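Local coordinates for proximal thread matrix protein 1 (PDB 4CN9), which binds zinc and probably collagen, serving as a matrix protein of the mussel byssus built on two von Willebrand factor type A domains, at residues 364-369 against 435-440; 82-87 against 235-240; 112-117 against 123-128; 145-150 against 179-184. All coordinates share one frame; numbering follows the deposited sequence.

Interaction 1: 364-369 against 435-440; sequences VVILLT and KLACMS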
loop_
_atom_site.group_PDB
_atom_site.type_symbol
_atom_site.label_atom_id
_atom_site.label_comp_id
_atom_site.label_asym_id
_atom_site.label_seq_id
_atom_site.Cartn_x
_atom_site.Cartn_y
_atom_site.Cartn_z
ATOM N N VAL A 364 -9.694 -5.611 -6.997
ATOM C CA VAL A 364 -9.282 -4.248 -7.294
ATOM C C VAL A 364 -10.514 -3.393 -7.626
ATOM O O VAL A 364 -11.423 -3.832 -8.321
ATOM C CB VAL A 364 -8.313 -4.181 -8.522
ATOM C CG1 VAL A 364 -7.809 -2.759 -8.735
ATOM C CG2 VAL A 364 -7.127 -5.139 -8.341
ATOM N N VAL A 365 -10.528 -2.173 -7.118
ATOM C CA VAL A 365 -11.473 -1.164 -7.555
ATOM C C VAL A 365 -10.706 -0.028 -8.201
ATOM O O VAL A 365 -9.733 0.483 -7.645
ATOM C CB VAL A 365 -12.297 -0.574 -6.374
ATOM C CG1 VAL A 365 -12.967 0.745 -6.797
ATOM C CG2 VAL A 365 -13.334 -1.572 -5.895
ATOM N N ILE A 366 -11.141 0.374 -9.385
ATOM C CA ILE A 366 -10.620 1.571 -9.997
ATOM C C ILE A 366 -11.773 2.560 -10.032
ATOM O O ILE A 366 -12.746 2.344 -10.738
ATOM C CB ILE A 366 -10.145 1.322 -11.419
ATOM C CG1 ILE A 366 -9.031 0.268 -11.430
ATOM C CG2 ILE A 366 -9.652 2.618 -12.044
ATOM C CD1 ILE A 366 -8.693 -0.237 -12.804
ATOM N N LEU A 367 -11.643 3.639 -9.271
ATOM C CA LEU A 367 -12.686 4.652 -9.172
ATOM C C LEU A 367 -12.294 5.917 -9.931
ATOM O O LEU A 367 -11.147 6.391 -9.845
ATOM C CB LEU A 367 -12.968 4.979 -7.710
ATOM C CG LEU A 367 -14.166 5.895 -7.447
ATOM C CD1 LEU A 367 -14.905 5.476 -6.184
ATOM C CD2 LEU A 367 -13.737 7.335 -7.362
ATOM N N LEU A 368 -13.261 6.460 -10.665
ATOM C CA LEU A 368 -13.085 7.686 -11.438
ATOM C C LEU A 368 -14.207 8.674 -11.096
ATOM O O LEU A 368 -15.383 8.320 -11.165
ATOM C CB LEU A 368 -13.138 7.371 -12.940
ATOM C CG LEU A 368 -12.006 6.618 -13.639
ATOM C CD1 LEU A 368 -12.475 5.340 -14.341
ATOM C CD2 LEU A 368 -11.350 7.577 -14.655
ATOM N N THR A 369 -13.853 9.907 -10.738
ATOM C CA THR A 369 -14.866 10.929 -10.453
ATOM C C THR A 369 -14.466 12.324 -10.940
ATOM O O THR A 369 -13.282 12.678 -10.970
ATOM C CB THR A 369 -15.170 11.024 -8.945
ATOM O OG1 THR A 369 -16.320 11.857 -8.738
ATOM C CG2 THR A 369 -13.974 11.586 -8.179
ATOM N N LYS A 435 -0.378 -0.730 -14.218
ATOM C CA LYS A 435 0.555 -1.417 -13.330
ATOM C C LYS A 435 -0.097 -1.711 -11.992
ATOM O O LYS A 435 0.172 -2.747 -11.396
ATOM C CB LYS A 435 1.825 -0.601 -13.064
ATOM C CG LYS A 435 2.829 -0.563 -14.209
ATOM C CD LYS A 435 4.060 0.250 -13.796
ATOM C CE LYS A 435 4.987 0.537 -14.973
ATOM N NZ LYS A 435 6.143 1.399 -14.574
ATOM N N LEU A 436 -0.937 -0.800 -11.511
ATOM C CA LEU A 436 -1.683 -1.057 -10.279
ATOM C C LEU A 436 -2.842 -2.040 -10.517
ATOM O O LEU A 436 -3.059 -2.947 -9.728
ATOM C CB LEU A 436 -2.203 0.257 -9.689
ATOM C CG LEU A 436 -1.118 1.293 -9.370
ATOM C CD1 LEU A 436 -1.718 2.570 -8.815
ATOM C CD2 LEU A 436 -0.102 0.725 -8.396
ATOM N N ALA A 437 -3.598 -1.858 -11.599
ATOM C CA ALA A 437 -4.697 -2.764 -11.898
ATOM C C ALA A 437 -4.199 -4.199 -12.031
ATOM O O ALA A 437 -4.909 -5.140 -11.667
ATOM C CB ALA A 437 -5.424 -2.341 -13.169
ATOM N N CYS A 438 -2.981 -4.363 -12.552
ATOM C CA CYS A 438 -2.383 -5.686 -12.723
ATOM C C CYS A 438 -1.667 -6.219 -11.486
ATOM O O CYS A 438 -1.109 -7.313 -11.520
ATOM C CB CYS A 438 -1.396 -5.665 -13.911
ATOM S SG CYS A 438 -2.259 -5.581 -15.507
ATOM N N MET A 439 -1.643 -5.445 -10.401
ATOM C CA MET A 439 -0.895 -5.873 -9.227
ATOM C C MET A 439 -1.570 -7.079 -8.599
ATOM O O MET A 439 -2.794 -7.134 -8.480
ATOM C CB MET A 439 -0.773 -4.746 -8.206
ATOM C CG MET A 439 0.293 -4.988 -7.139
ATOM S SD MET A 439 0.406 -3.587 -5.997
ATOM C CE MET A 439 -1.261 -3.645 -5.360
ATOM N N SER A 440 -0.751 -8.048 -8.205
ATOM C CA SER A 440 -1.225 -9.315 -7.672
ATOM C C SER A 440 -0.439 -9.620 -6.401
ATOM O O SER A 440 0.787 -9.800 -6.441
ATOM C CB SER A 440 -1.015 -10.427 -8.708
ATOM O OG SER A 440 -1.453 -11.668 -8.193
#
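Ala437, which meets both Val364 and Ile366, sits in the turn closed by the backbone bond from Met439 N to Leu436 O, 2.9 Å long. The bond lies where helix 430-437 gives way to strand 439-447. No hydrogen bond joins the two segments themselves. The contact is apolar and buried. Ile366 reaches across with the tip of its longer branch: CD1 lies 3.9 Å from Ala437 CB. That branch runs out nearly straight, with CD1 anti to CA about CB-CG1 (chi2 169°). It therefore carries the methyl well clear of the strand backbone. Val364 lies two residues earlier on the same side of the strand. Its CG2 methyl, anti to its own carbonyl carbon, comes within 4.0 Å of Ala437 O. This is van der Waals contact between a methyl and a backbone oxygen. The short alanine side chain lets the last turn of the helix come close to the strand, and the CA atoms of Val364 and Ala437 are 6.7 Å apart. Around this spot Ile366 also touches Phe257 and Ile396, while Ala437 touches Phe287. The next residue, Cys438, is tied to Cys249 by a disulfide. On the other face of the sheet, Leu367 packs on helix 338-349. Strand 362-369 is thus an inner strand with helices on both faces. This is the layered alpha/beta sandwich of a von Willebrand factor type A domain, here the second one, with its last helix packed against the sheet.

Interaction 2: 82-87 against 235-240; sequences KELVDS and KLVIDL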
loop_
_atom_site.group_PDB
_atom_site.type_symbol
_atom_site.label_atom_id
_atom_site.label_comp_id
_atom_site.label_asym_id
_atom_site.label_seq_id
_atom_site.Cartn_x
_atom_site.Cartn_y
_atom_site.Cartn_z
ATOM N N LYS A 82 14.245 -8.799 17.848
ATOM C CA LYS A 82 14.763 -10.155 17.967
ATOM C C LYS A 82 13.739 -11.189 17.524
ATOM O O LYS A 82 14.078 -12.168 16.867
ATOM C CB LYS A 82 15.172 -10.439 19.407
ATOM C CG LYS A 82 16.403 -9.720 19.838
ATOM C CD LYS A 82 16.780 -10.103 21.268
ATOM C CE LYS A 82 17.914 -9.236 21.762
ATOM N NZ LYS A 82 18.152 -9.396 23.217
ATOM N N GLU A 83 12.483 -10.976 17.895
ATOM C CA GLU A 83 11.423 -11.891 17.519
ATOM C C GLU A 83 11.193 -11.894 16.002
ATOM O O GLU A 83 10.922 -12.938 15.409
ATOM C CB GLU A 83 10.144 -11.537 18.282
ATOM C CG GLU A 83 10.282 -11.844 19.775
ATOM C CD GLU A 83 9.240 -11.156 20.623
ATOM O OE1 GLU A 83 8.253 -10.647 20.065
ATOM O OE2 GLU A 83 9.411 -11.123 21.857
ATOM N N LEU A 84 11.327 -10.726 15.377
ATOM C CA LEU A 84 11.282 -10.624 13.915
ATOM C C LEU A 84 12.362 -11.475 13.272
ATOM O O LEU A 84 12.093 -12.238 12.349
ATOM C CB LEU A 84 11.482 -9.171 13.474
ATOM C CG LEU A 84 10.383 -8.206 13.918
ATOM C CD1 LEU A 84 10.748 -6.766 13.587
ATOM C CD2 LEU A 84 9.060 -8.599 13.266
ATOM N N VAL A 85 13.591 -11.312 13.740
ATOM C CA VAL A 85 14.710 -12.087 13.227
ATOM C C VAL A 85 14.399 -13.584 13.254
ATOM O O VAL A 85 14.643 -14.304 12.284
ATOM C CB VAL A 85 15.975 -11.823 14.035
ATOM C CG1 VAL A 85 17.068 -12.828 13.664
ATOM C CG2 VAL A 85 16.453 -10.389 13.816
ATOM N N ASP A 86 13.840 -14.044 14.365
ATOM C CA ASP A 86 13.545 -15.469 14.559
ATOM C C ASP A 86 12.317 -15.926 13.788
ATOM O O ASP A 86 11.974 -17.103 13.818
ATOM C CB ASP A 86 13.372 -15.777 16.057
ATOM C CG ASP A 86 14.706 -15.963 16.771
ATOM O OD1 ASP A 86 15.741 -16.109 16.081
ATOM O OD2 ASP A 86 14.726 -15.965 18.018
ATOM N N SER A 87 11.664 -14.999 13.089
ATOM C CA SER A 87 10.493 -15.314 12.264
ATOM C C SER A 87 10.844 -15.597 10.795
ATOM O O SER A 87 10.001 -16.090 10.021
ATOM C CB SER A 87 9.498 -14.154 12.334
ATOM O OG SER A 87 9.161 -13.864 13.686
ATOM N N LYS A 235 2.625 -11.100 14.668
ATOM C CA LYS A 235 2.026 -11.915 13.609
ATOM C C LYS A 235 1.634 -11.059 12.409
ATOM O O LYS A 235 1.883 -11.433 11.259
ATOM C CB LYS A 235 0.804 -12.689 14.122
ATOM C CG LYS A 235 0.018 -13.357 13.004
ATOM C CD LYS A 235 -1.043 -14.316 13.531
ATOM C CE LYS A 235 -1.687 -15.114 12.397
ATOM N NZ LYS A 235 -2.257 -14.245 11.325
ATOM N N LEU A 236 1.030 -9.911 12.692
ATOM C CA LEU A 236 0.629 -8.960 11.663
ATOM C C LEU A 236 1.818 -8.449 10.839
ATOM O O LEU A 236 1.725 -8.304 9.624
ATOM C CB LEU A 236 -0.090 -7.777 12.311
ATOM C CG LEU A 236 -1.452 -8.088 12.937
ATOM C CD1 LEU A 236 -1.989 -6.899 13.725
ATOM C CD2 LEU A 236 -2.443 -8.490 11.864
ATOM N N VAL A 237 2.933 -8.169 11.502
ATOM C CA VAL A 237 4.100 -7.663 10.812
ATOM C C VAL A 237 4.676 -8.726 9.900
ATOM O O VAL A 237 5.037 -8.444 8.767
ATOM C CB VAL A 237 5.172 -7.153 11.799
ATOM C CG1 VAL A 237 6.467 -6.834 11.079
ATOM C CG2 VAL A 237 4.663 -5.925 12.537
ATOM N N ILE A 238 4.758 -9.959 10.387
ATOM C CA ILE A 238 5.281 -11.043 9.585
ATOM C C ILE A 238 4.365 -11.322 8.391
ATOM O O ILE A 238 4.842 -11.613 7.302
ATOM C CB ILE A 238 5.440 -12.335 10.412
ATOM C CG1 ILE A 238 6.400 -12.100 11.584
ATOM C CG2 ILE A 238 5.910 -13.474 9.524
ATOM C CD1 ILE A 238 7.744 -11.500 11.196
ATOM N N ASP A 239 3.054 -11.238 8.609
ATOM C CA ASP A 239 2.084 -11.450 7.535
ATOM C C ASP A 239 2.279 -10.441 6.417
ATOM O O ASP A 239 2.226 -10.800 5.244
ATOM C CB ASP A 239 0.649 -11.343 8.061
ATOM C CG ASP A 239 0.238 -12.549 8.892
ATOM O OD1 ASP A 239 0.941 -13.579 8.834
ATOM O OD2 ASP A 239 -0.787 -12.464 9.596
ATOM N N LEU A 240 2.488 -9.178 6.788
ATOM C CA LEU A 240 2.733 -8.121 5.798
ATOM C C LEU A 240 4.108 -8.249 5.152
ATOM O O LEU A 240 4.263 -7.993 3.952
ATOM C CB LEU A 240 2.591 -6.742 6.442
ATOM C CG LEU A 240 1.212 -6.351 6.971
ATOM C CD1 LEU A 240 1.324 -5.219 7.988
ATOM C CD2 LEU A 240 0.309 -5.937 5.816
#
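Ile238 packs its longer branch against Ser87 and Leu84, joining helix 234-241 to the C-terminal end of helix 73-85 and the turn after it, in the first von Willebrand factor type A domain. From CB the CG1 branch leaves anti to the carbonyl carbon (chi1 -60°). CG1 already reaches Ser87, lying 3.8 Å from its CB. The branch then bends (chi2 -52°) and its tip, CD1, fits between the two partners. CD1 is 3.4 Å from Ser87 CB, tighter than usual for two carbons, and 3.8 Å from Leu84 CD2. Ile238 and Leu84 run past each other in opposite directions. The same Leu84 CD2 also meets Val237 CG1 at 3.8 Å, and these two side chains cross at about a right angle. One leucine methyl therefore touches two neighbouring residues of helix 234-241. Leu234 of that helix extends the contact to Glu83, Leu84 and Ser87. The zinc site of Glu49, Asp51 and His446 is close by: the side chains of Ser87 and Glu49 are about 6 Å apart. The serine hydroxyl turns back to the last turn of helix 73-85, where OG donates to Glu83 O at 2.6 Å. An alanine here would keep a CB carbon against Ile238 but would probably leave Glu83 O without its hydroxyl partner. In that bond Ser87 OG stands tilted 30° from the carbonyl plane of Glu83.

Interaction 3: 112-117 against 123-128; sequences TAFPLN and EDIKKG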
loop_
_atom_site.group_PDB
_atom_site.type_symbol
_atom_site.label_atom_id
_atom_site.label_comp_id
_atom_site.label_asym_id
_atom_site.label_seq_id
_atom_site.Cartn_x
_atom_site.Cartn_y
_atom_site.Cartn_z
ATOM N N THR A 112 23.784 3.754 11.468
ATOM C CA THR A 112 23.643 2.343 11.145
ATOM C C THR A 112 24.165 1.532 12.308
ATOM O O THR A 112 25.330 1.653 12.659
ATOM C CB THR A 112 24.395 1.971 9.858
ATOM O OG1 THR A 112 23.726 2.565 8.735
ATOM C CG2 THR A 112 24.435 0.463 9.667
ATOM N N ALA A 113 23.303 0.738 12.940
ATOM C CA ALA A 113 23.761 -0.129 14.030
ATOM C C ALA A 113 24.614 -1.251 13.455
ATOM O O ALA A 113 25.705 -1.539 13.945
ATOM C CB ALA A 113 22.589 -0.693 14.818
ATOM N N PHE A 114 24.108 -1.896 12.416
ATOM C CA PHE A 114 24.900 -2.858 11.659
ATOM C C PHE A 114 24.261 -3.035 10.288
ATOM O O PHE A 114 23.039 -2.918 10.143
ATOM C CB PHE A 114 25.057 -4.196 12.401
ATOM C CG PHE A 114 23.752 -4.845 12.812
ATOM C CD1 PHE A 114 23.076 -5.695 11.949
ATOM C CD2 PHE A 114 23.214 -4.609 14.067
ATOM C CE1 PHE A 114 21.882 -6.291 12.331
ATOM C CE2 PHE A 114 22.038 -5.196 14.452
ATOM C CZ PHE A 114 21.363 -6.040 13.581
ATOM N N PRO A 115 25.092 -3.255 9.263
ATOM C CA PRO A 115 24.628 -3.478 7.892
ATOM C C PRO A 115 24.137 -4.909 7.647
ATOM O O PRO A 115 24.391 -5.801 8.456
ATOM C CB PRO A 115 25.886 -3.218 7.061
ATOM C CG PRO A 115 27.007 -3.616 7.966
ATOM C CD PRO A 115 26.569 -3.230 9.349
ATOM N N LEU A 116 23.450 -5.110 6.524
ATOM C CA LEU A 116 22.984 -6.434 6.100
ATOM C C LEU A 116 24.091 -7.498 6.106
ATOM O O LEU A 116 23.845 -8.650 6.435
ATOM C CB LEU A 116 22.387 -6.350 4.687
ATOM C CG LEU A 116 21.067 -5.583 4.555
ATOM C CD1 LEU A 116 20.847 -5.203 3.102
ATOM C CD2 LEU A 116 19.887 -6.395 5.080
ATOM N N ASN A 117 25.307 -7.122 5.716
ATOM C CA ASN A 117 26.349 -8.133 5.550
ATOM C C ASN A 117 27.215 -8.360 6.783
ATOM O O ASN A 117 28.176 -9.114 6.714
ATOM C CB ASN A 117 27.226 -7.836 4.320
ATOM C CG ASN A 117 27.977 -6.516 4.418
ATOM O OD1 ASN A 117 27.969 -5.839 5.453
ATOM N ND2 ASN A 117 28.652 -6.148 3.327
ATOM N N GLU A 123 21.674 -15.797 15.886
ATOM C CA GLU A 123 22.222 -15.501 17.210
ATOM C C GLU A 123 23.082 -14.245 17.180
ATOM O O GLU A 123 22.929 -13.365 18.013
ATOM C CB GLU A 123 23.075 -16.671 17.721
ATOM C CG GLU A 123 23.724 -16.403 19.071
ATOM C CD GLU A 123 24.730 -17.474 19.465
ATOM O OE1 GLU A 123 25.773 -17.595 18.788
ATOM O OE2 GLU A 123 24.475 -18.191 20.455
ATOM N N ASP A 124 24.000 -14.185 16.223
ATOM C CA ASP A 124 24.855 -13.017 16.052
ATOM C C ASP A 124 24.060 -11.733 15.775
ATOM O O ASP A 124 24.388 -10.670 16.310
ATOM C CB ASP A 124 25.855 -13.268 14.929
ATOM C CG ASP A 124 26.989 -14.189 15.356
ATOM O OD1 ASP A 124 27.141 -14.420 16.568
ATOM O OD2 ASP A 124 27.730 -14.671 14.479
ATOM N N ILE A 125 23.023 -11.835 14.945
ATOM C CA ILE A 125 22.161 -10.685 14.668
ATOM C C ILE A 125 21.468 -10.233 15.952
ATOM O O ILE A 125 21.416 -9.039 16.254
ATOM C CB ILE A 125 21.122 -11.001 13.576
ATOM C CG1 ILE A 125 21.821 -11.203 12.221
ATOM C CG2 ILE A 125 20.079 -9.886 13.484
ATOM C CD1 ILE A 125 20.957 -11.926 11.207
ATOM N N LYS A 126 20.958 -11.187 16.728
ATOM C CA LYS A 126 20.256 -10.850 17.964
ATOM C C LYS A 126 21.175 -10.169 18.986
ATOM O O LYS A 126 20.763 -9.237 19.680
ATOM C CB LYS A 126 19.537 -12.085 18.532
ATOM C CG LYS A 126 18.342 -12.510 17.659
ATOM C CD LYS A 126 17.446 -13.557 18.309
ATOM C CE LYS A 126 18.144 -14.908 18.458
ATOM N NZ LYS A 126 17.292 -15.818 19.275
ATOM N N LYS A 127 22.426 -10.619 19.049
ATOM C CA LYS A 127 23.442 -9.993 19.884
ATOM C C LYS A 127 23.731 -8.568 19.402
ATOM O O LYS A 127 23.861 -7.639 20.203
ATOM C CB LYS A 127 24.723 -10.835 19.843
ATOM C CG LYS A 127 25.933 -10.222 20.524
ATOM C CD LYS A 127 25.861 -10.322 22.036
ATOM C CE LYS A 127 27.188 -9.900 22.678
ATOM N NZ LYS A 127 27.027 -9.532 24.118
ATOM N N GLY A 128 23.821 -8.395 18.087
ATOM C CA GLY A 128 23.950 -7.062 17.520
ATOM C C GLY A 128 22.836 -6.141 17.976
ATOM O O GLY A 128 23.083 -5.006 18.361
#
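Phe114 lays the far end of its ring against Ile125 and Gly128, joining the exit of edge strand 110-112 to helix 122-130 in the first von Willebrand factor type A domain. The apolar part is a contact between side chains. Phe114 CZ lies 4.1 Å from Ile125 CG2, the branch turned to the ring, and the two side chains cross at about a right angle. The second part is ring against helix backbone. Phe114 CE2 comes to 3.7 Å from Gly128 C, and Phe114 CZ to 4.0 Å from Ile125 O. Both backbone atoms approach the ring obliquely. Gly128 has no side chain, and this makes the close approach possible: a CB placed there would fall only 3.1 Å from Phe114 CE2. The phenyl reaches the helix with CG between the backbone N and the carbonyl carbon (chi1 55°). No hydrogen bond crosses the contact. Backbone bonds hold the helix turn itself, among them Gly128 N to Asp124 O at 2.9 Å. A serine in place of Phe114 would probably open a gap beside Gly128 and leave the Ile125 methyl without its aromatic partner. Ala113 and Phe114 both face Val103 and form a classic beta bulge, where the chain leaves strand 110-112. Phe119, in the link to the helix, meets Phe114 edge to face. Helix 122-130 is held on its inner side by Ile125, which also touches Phe101 of strand 100-106 and Val85 of helix 73-85.

Interaction 4: 145-150 against 179-184; sequences GLKHVR and AGAPPQ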
loop_
_atom_site.group_PDB
_atom_site.type_symbol
_atom_site.label_atom_id
_atom_site.label_comp_id
_atom_site.label_asym_id
_atom_site.label_seq_id
_atom_site.Cartn_x
_atom_site.Cartn_y
_atom_site.Cartn_z
ATOM N N GLY A 145 15.922 9.204 7.833
ATOM C CA GLY A 145 16.085 7.765 7.992
ATOM C C GLY A 145 15.788 7.009 6.704
ATOM O O GLY A 145 16.565 6.144 6.287
ATOM N N LEU A 146 14.667 7.335 6.063
ATOM C CA LEU A 146 14.268 6.672 4.824
ATOM C C LEU A 146 15.291 6.899 3.704
ATOM O O LEU A 146 15.572 5.998 2.926
ATOM C CB LEU A 146 12.885 7.158 4.383
ATOM C CG LEU A 146 11.736 6.732 5.301
ATOM C CD1 LEU A 146 10.451 7.497 4.990
ATOM C CD2 LEU A 146 11.505 5.239 5.196
ATOM N N LYS A 147 15.825 8.113 3.638
ATOM C CA LYS A 147 16.849 8.476 2.660
ATOM C C LYS A 147 18.108 7.652 2.891
ATOM O O LYS A 147 18.681 7.075 1.959
ATOM C CB LYS A 147 17.171 9.961 2.807
ATOM C CG LYS A 147 18.228 10.496 1.842
ATOM C CD LYS A 147 18.515 11.970 2.149
ATOM C CE LYS A 147 19.840 12.420 1.570
ATOM N NZ LYS A 147 19.776 12.503 0.095
ATOM N N HIS A 148 18.543 7.594 4.143
ATOM C CA HIS A 148 19.719 6.798 4.495
ATOM C C HIS A 148 19.546 5.323 4.085
ATOM O O HIS A 148 20.470 4.679 3.564
ATOM C CB HIS A 148 19.976 6.927 5.997
ATOM C CG HIS A 148 21.188 6.188 6.473
ATOM N ND1 HIS A 148 22.425 6.783 6.590
ATOM C CD2 HIS A 148 21.353 4.901 6.869
ATOM C CE1 HIS A 148 23.297 5.902 7.048
ATOM N NE2 HIS A 148 22.672 4.751 7.224
ATOM N N VAL A 149 18.350 4.788 4.311
ATOM C CA VAL A 149 18.057 3.402 3.955
ATOM C C VAL A 149 18.137 3.192 2.434
ATOM O O VAL A 149 18.741 2.234 1.961
ATOM C CB VAL A 149 16.684 2.958 4.524
ATOM C CG1 VAL A 149 16.238 1.656 3.898
ATOM C CG2 VAL A 149 16.763 2.823 6.052
ATOM N N ARG A 150 17.549 4.102 1.672
ATOM C CA ARG A 150 17.624 4.008 0.213
ATOM C C ARG A 150 19.068 4.115 -0.314
ATOM O O ARG A 150 19.483 3.336 -1.162
ATOM C CB ARG A 150 16.766 5.097 -0.430
ATOM C CG ARG A 150 16.810 5.075 -1.955
ATOM C CD ARG A 150 15.912 6.142 -2.561
ATOM N NE ARG A 150 16.098 7.463 -1.960
ATOM C CZ ARG A 150 17.001 8.365 -2.351
ATOM N NH1 ARG A 150 17.836 8.104 -3.347
ATOM N NH2 ARG A 150 17.068 9.543 -1.738
ATOM N N ALA A 179 11.860 17.300 11.493
ATOM C CA ALA A 179 13.096 17.882 10.994
ATOM C C ALA A 179 13.685 16.984 9.909
ATOM O O ALA A 179 13.248 15.852 9.727
ATOM C CB ALA A 179 14.087 18.077 12.134
ATOM N N GLY A 180 14.650 17.508 9.167
ATOM C CA GLY A 180 15.381 16.728 8.181
ATOM C C GLY A 180 14.661 16.573 6.856
ATOM O O GLY A 180 13.784 17.364 6.509
ATOM N N ALA A 181 15.028 15.534 6.114
ATOM C CA ALA A 181 14.459 15.301 4.791
ATOM C C ALA A 181 12.945 15.100 4.869
ATOM O O ALA A 181 12.455 14.384 5.741
ATOM C CB ALA A 181 15.125 14.107 4.151
ATOM N N PRO A 182 12.191 15.746 3.965
ATOM C CA PRO A 182 10.732 15.563 3.937
ATOM C C PRO A 182 10.383 14.101 3.671
ATOM O O PRO A 182 10.848 13.553 2.678
ATOM C CB PRO A 182 10.278 16.466 2.782
ATOM C CG PRO A 182 11.504 16.730 1.974
ATOM C CD PRO A 182 12.657 16.675 2.921
ATOM N N PRO A 183 9.604 13.471 4.568
ATOM C CA PRO A 183 9.428 12.012 4.584
ATOM C C PRO A 183 8.596 11.426 3.443
ATOM O O PRO A 183 8.900 10.331 2.983
ATOM C CB PRO A 183 8.736 11.757 5.937
ATOM C CG PRO A 183 8.073 13.034 6.271
ATOM C CD PRO A 183 8.969 14.107 5.736
ATOM N N GLN A 184 7.569 12.129 2.983
ATOM C CA GLN A 184 6.704 11.554 1.960
ATOM C C GLN A 184 7.497 11.355 0.683
ATOM O O GLN A 184 7.402 10.314 0.029
ATOM C CB GLN A 184 5.483 12.435 1.723
ATOM C CG GLN A 184 4.735 12.707 2.991
ATOM C CD GLN A 184 4.392 11.421 3.699
ATOM O OE1 GLN A 184 4.347 10.363 3.069
ATOM N NE2 GLN A 184 4.171 11.494 5.020
#
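Leu146 touches Pro183 through one methyl: CD1 lies 3.8 Å from Pro183 O, a backbone oxygen in the first turn of helix 183-192. The leucine CG is anti to its carbonyl carbon (chi1 -68°), and its CB points toward that helix. No hydrogen bond joins the two segments. Lys147 comes next and adds a looser contact, its CD standing 4.5 Å from Ala181 CB. The chain of this lysine is extended up to CE. Its last torsion then bends, and NZ leads away to a salt bridge with Glu151. Only the aliphatic part of the lysine therefore brushes the alanine. A glycerol, probably from the crystallisation liquor, lies about 4 Å from its side chain. Val149 turns inward to Ile57 and Leu59 of the sheet. Arg150 returns to the partner helix, where NH2 forms a salt bridge with Glu186 OE1. In the loop before helix 183-192, Ala181 N is hydrogen-bonded to Thr144 OG1, near the start of helix 142-153, and Pro182 takes the N-cap position of helix 183-192. Both helices belong to the helical layers around the central sheet of the first von Willebrand factor type A domain. Helix 142-153 packs on strand 54-61 through Leu146 and Val149, with helix 183-192 beside it. Leu146 fills the place between Leu59 of that strand, Leu190 of helix 183-192 and Ile214 of helix 208-214.

How the interactions relate
From the N terminus, interaction 2 opens first, at helix 73-85, and closes last within the first domain, at helix 234-241. Interactions 3 and 4 both fall inside that span, one after the other. Interaction 3 closes a short connection between strand 110-112 and helix 122-130. Interaction 4 links helix 142-153 to the start of helix 183-192. Interactions 2 and 3 touch through the salt bridge from Asp86 OD2 to Lys126 NZ, 2.9 Å. Interactions 3 and 4 meet at Thr112 and His148, probably by a hydrogen bond. Interaction 1 follows separately in the second domain, about 29 Å from interaction 2 between centres, tying the last helix to the sheet.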